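Local coordinates for 2-keto acid:ferredoxin oxidoreductase subunit alpha (Pyrococcus furiosus, PDB 4WBX) that probably serves as the alpha subunit of an enzyme that oxidises 2-oxoglutarate to succinyl-CoA with coenzyme A and ferredoxin, at the interface of chains A and B and the interface of chains A and C. Coordinates in Å, arbitrary orientation; residue numbers count along the deposited sequence, not the author numbering. Chains: chain A/B/C, 2-keto acid:ferredoxin oxidoreductase subunit alpha.

Contact 1, between chains A and B, and contact 2, between chains A and C, have C-alpha centres about 17 Å apart. Both use the same glutamate, at the start of helix 103-111: B:Glu104 faces the loop after strand 66-69, C:Glu104 the short helix 97-101. Each interface is two-fold symmetric, so A:Glu104 takes part in both kinds of contact at once and lies where the two interfaces converge. The deposited assembly holds four alpha subunits, whereas the enzyme is a heterotetramer of KorA, KorB, KorC and KorD subunits; this packing may therefore not be the biological one.

Contact 1: the interface of chains A and B. Residues chain A 69-71; chain B 104-105, 108.
A:Gln69 and A:Met70 border the B:Tyr108 ring on one side, around its rim, while A:Glu71 comes near CB of the tyrosine and meets B:Glu104 and B:Asn105. The end of strand 66-69 and the loop after it thus pack on helix 103-111. In the deposited assembly this patch and its twin help pair two alpha subunits, though the pairing may not be the biological one.

The apolar part centres on the tyrosine. With CG turned anti to the backbone N (chi1 175°), the ring reaches from its helix towards the strand end of chain A. The methyl CE of A:Met70 stands above the plane of the ring, just outside its CD2-CE2 edge, 3.9 Å from CE2 of B:Tyr108. The two side chains cross at about a right angle, and the terminal methyl is the part of the methionine that meets the ring.

Polar backbone atoms of A:Gln69 lie round the outer end of the ring. The carbonyl O of A:Gln69 is 3.2 Å from CE1 of B:Tyr108, well above the ring plane and tilted outward past its rim. The phenol OH of B:Tyr108 is 3.4 Å from the backbone N of A:Gln69, too long to count as a firm bond.

The carboxylate pair is less secure. The side chains of A:Glu71 and B:Glu104 come from opposite directions and their carboxylates stack with planes 24° apart. OE1 of A:Glu71 lies 2.7 Å from OE1 of B:Glu104, a clash as modelled. The carboxyl carbons are also too close, so this placement is doubtful. OD1 of B:Asn105 is modelled 3.4 Å from OE1 of A:Glu71, again oxygen facing oxygen; the structure alone does not show whether the amide is turned over.

The other oxygen of A:Glu71, OE2, sits 3.5 Å from CB of B:Tyr108, its carboxylate standing nearly upright, 86°, to the ring plane.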
# COMPACT_ATOMS: atom_id res chain seq x y z
N GLN A 69 14.58 8.23 2.88
CA GLN A 69 13.41 9.02 2.49
C GLN A 69 12.41 8.15 1.76
O GLN A 69 12.51 7.97 0.55
CB GLN A 69 13.83 10.20 1.64
CG GLN A 69 12.67 10.95 1.04
CD GLN A 69 13.09 12.23 0.35
OE1 GLN A 69 13.73 13.09 0.96
NE2 GLN A 69 12.74 12.36 -0.93
N MET A 70 11.45 7.60 2.48
CA MET A 70 10.49 6.74 1.81
C MET A 70 9.16 7.43 1.59
O MET A 70 8.55 8.00 2.49
CB MET A 70 10.30 5.43 2.57
CG MET A 70 10.77 4.24 1.75
SD MET A 70 11.28 2.81 2.71
CE MET A 70 12.78 2.40 1.83
N GLU A 71 8.77 7.39 0.32
CA GLU A 71 7.44 7.71 -0.13
C GLU A 71 6.35 7.20 0.82
O GLU A 71 5.66 7.97 1.46
CB GLU A 71 7.25 7.10 -1.54
CG GLU A 71 8.54 7.02 -2.42
CD GLU A 71 9.35 5.68 -2.32
OE1 GLU A 71 8.98 4.76 -1.54
OE2 GLU A 71 10.37 5.54 -3.06
N GLU B 104 8.22 0.62 -6.92
CA GLU B 104 8.66 1.88 -6.31
C GLU B 104 9.87 1.72 -5.39
O GLU B 104 10.87 2.40 -5.55
CB GLU B 104 7.55 2.53 -5.52
CG GLU B 104 7.90 3.94 -5.03
CD GLU B 104 6.92 4.46 -3.99
OE1 GLU B 104 6.82 3.85 -2.90
OE2 GLU B 104 6.22 5.46 -4.29
N ASN B 105 9.77 0.81 -4.43
CA ASN B 105 10.88 0.52 -3.53
C ASN B 105 12.11 -0.05 -4.22
O ASN B 105 13.23 0.18 -3.76
CB ASN B 105 10.40 -0.42 -2.43
CG ASN B 105 9.56 0.31 -1.39
OD1 ASN B 105 9.84 1.46 -1.09
ND2 ASN B 105 8.54 -0.34 -0.85
N TYR B 108 13.60 2.86 -5.82
CA TYR B 108 14.23 3.59 -4.74
C TYR B 108 15.58 2.97 -4.37
O TYR B 108 16.55 3.71 -4.10
CB TYR B 108 13.31 3.65 -3.51
CG TYR B 108 14.01 4.29 -2.35
CD1 TYR B 108 13.95 5.67 -2.16
CD2 TYR B 108 14.78 3.53 -1.48
CE1 TYR B 108 14.62 6.27 -1.11
CE2 TYR B 108 15.46 4.13 -0.43
CZ TYR B 108 15.37 5.49 -0.26
OH TYR B 108 16.05 6.06 0.79

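Contact 2: the interface of chains A and C. Residues chain A 97-98, 100-101; chain C 74, 104.
The carboxylate oxygen OE2 of C:Glu104 is approached by several groups from the short helix 97-101 in chain A. The carbonyl O of A:Pro97 is 3.2 Å from OE2 of C:Glu104; two oxygens of this kind make no bond as modelled. The methyl CD1 of A:Leu101 comes within 3.4 Å of OE2 of C:Glu104. Much of the contact here is by packing.

C:Glu104 has its CG anti to the backbone N (chi1 -172°) and runs on extended, which carries the carboxylate between the proline and the leucine. Its methylene CG rests against the pyrrolidine ring, 3.6 Å from CB of A:Pro97. Nearer the backbone, CB of A:Ser100 lies 3.8 Å from the backbone N of C:Glu104, so the serine touches through its methylene rather than its hydroxyl.

The isobutyl fork of A:Leu101 has two neighbours. CG and both methyls border the carboxylate of C:Glu104, and the two side chains meet at a slant. CD2 of A:Leu101 also meets CD1 of C:Ile74, on helix 73-85, at 4.0 Å, with the leucine and isoleucine crossing at about a right angle.

With an alanine in place of C:Glu104, the CG methylene and carboxylate would be lost, and the ring of A:Pro97 and the branch of A:Leu101 would probably face a gap, with the leucine freer to turn.

In the deposited assembly this patch fits the short helix 97-101 against helices 103-111 and 73-85 of the neighbouring copy, and with its symmetry twin helps pair two alpha subunits, possibly only in the crystal.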
# COMPACT_ATOMS: atom_id res chain seq x y z
N PRO A 97 -3.54 10.60 8.45
CA PRO A 97 -3.92 9.32 7.85
C PRO A 97 -2.69 8.47 7.50
O PRO A 97 -2.84 7.31 7.16
CB PRO A 97 -4.71 9.73 6.60
CG PRO A 97 -4.38 11.16 6.36
CD PRO A 97 -4.02 11.76 7.69
N GLY A 98 -1.50 9.03 7.59
CA GLY A 98 -0.30 8.25 7.45
C GLY A 98 -0.27 7.26 8.57
O GLY A 98 0.03 6.07 8.38
N SER A 100 -2.66 5.95 10.22
CA SER A 100 -3.57 4.86 9.92
C SER A 100 -2.88 3.79 9.06
O SER A 100 -2.97 2.62 9.37
CB SER A 100 -4.81 5.39 9.21
OG SER A 100 -5.58 6.20 10.09
N LEU A 101 -2.19 4.19 8.00
CA LEU A 101 -1.48 3.25 7.14
C LEU A 101 -0.49 2.34 7.88
O LEU A 101 -0.28 1.19 7.46
CB LEU A 101 -0.75 4.01 6.05
CG LEU A 101 -1.68 4.59 4.97
CD1 LEU A 101 -0.93 5.48 3.98
CD2 LEU A 101 -2.43 3.48 4.25
N ILE C 74 -6.25 -2.29 0.63
CA ILE C 74 -6.27 -0.86 0.42
C ILE C 74 -7.04 -0.54 -0.85
O ILE C 74 -7.88 0.36 -0.89
CB ILE C 74 -4.85 -0.28 0.31
CG1 ILE C 74 -3.99 -0.76 1.49
CG2 ILE C 74 -4.91 1.23 0.20
CD1 ILE C 74 -3.05 0.27 2.02
N GLU C 104 -7.33 3.91 6.84
CA GLU C 104 -7.27 5.22 6.19
C GLU C 104 -8.46 5.49 5.26
O GLU C 104 -9.13 6.51 5.39
CB GLU C 104 -6.01 5.37 5.38
CG GLU C 104 -5.81 6.79 4.84
CD GLU C 104 -4.70 6.87 3.79
OE1 GLU C 104 -4.84 6.23 2.72
OE2 GLU C 104 -3.68 7.54 4.06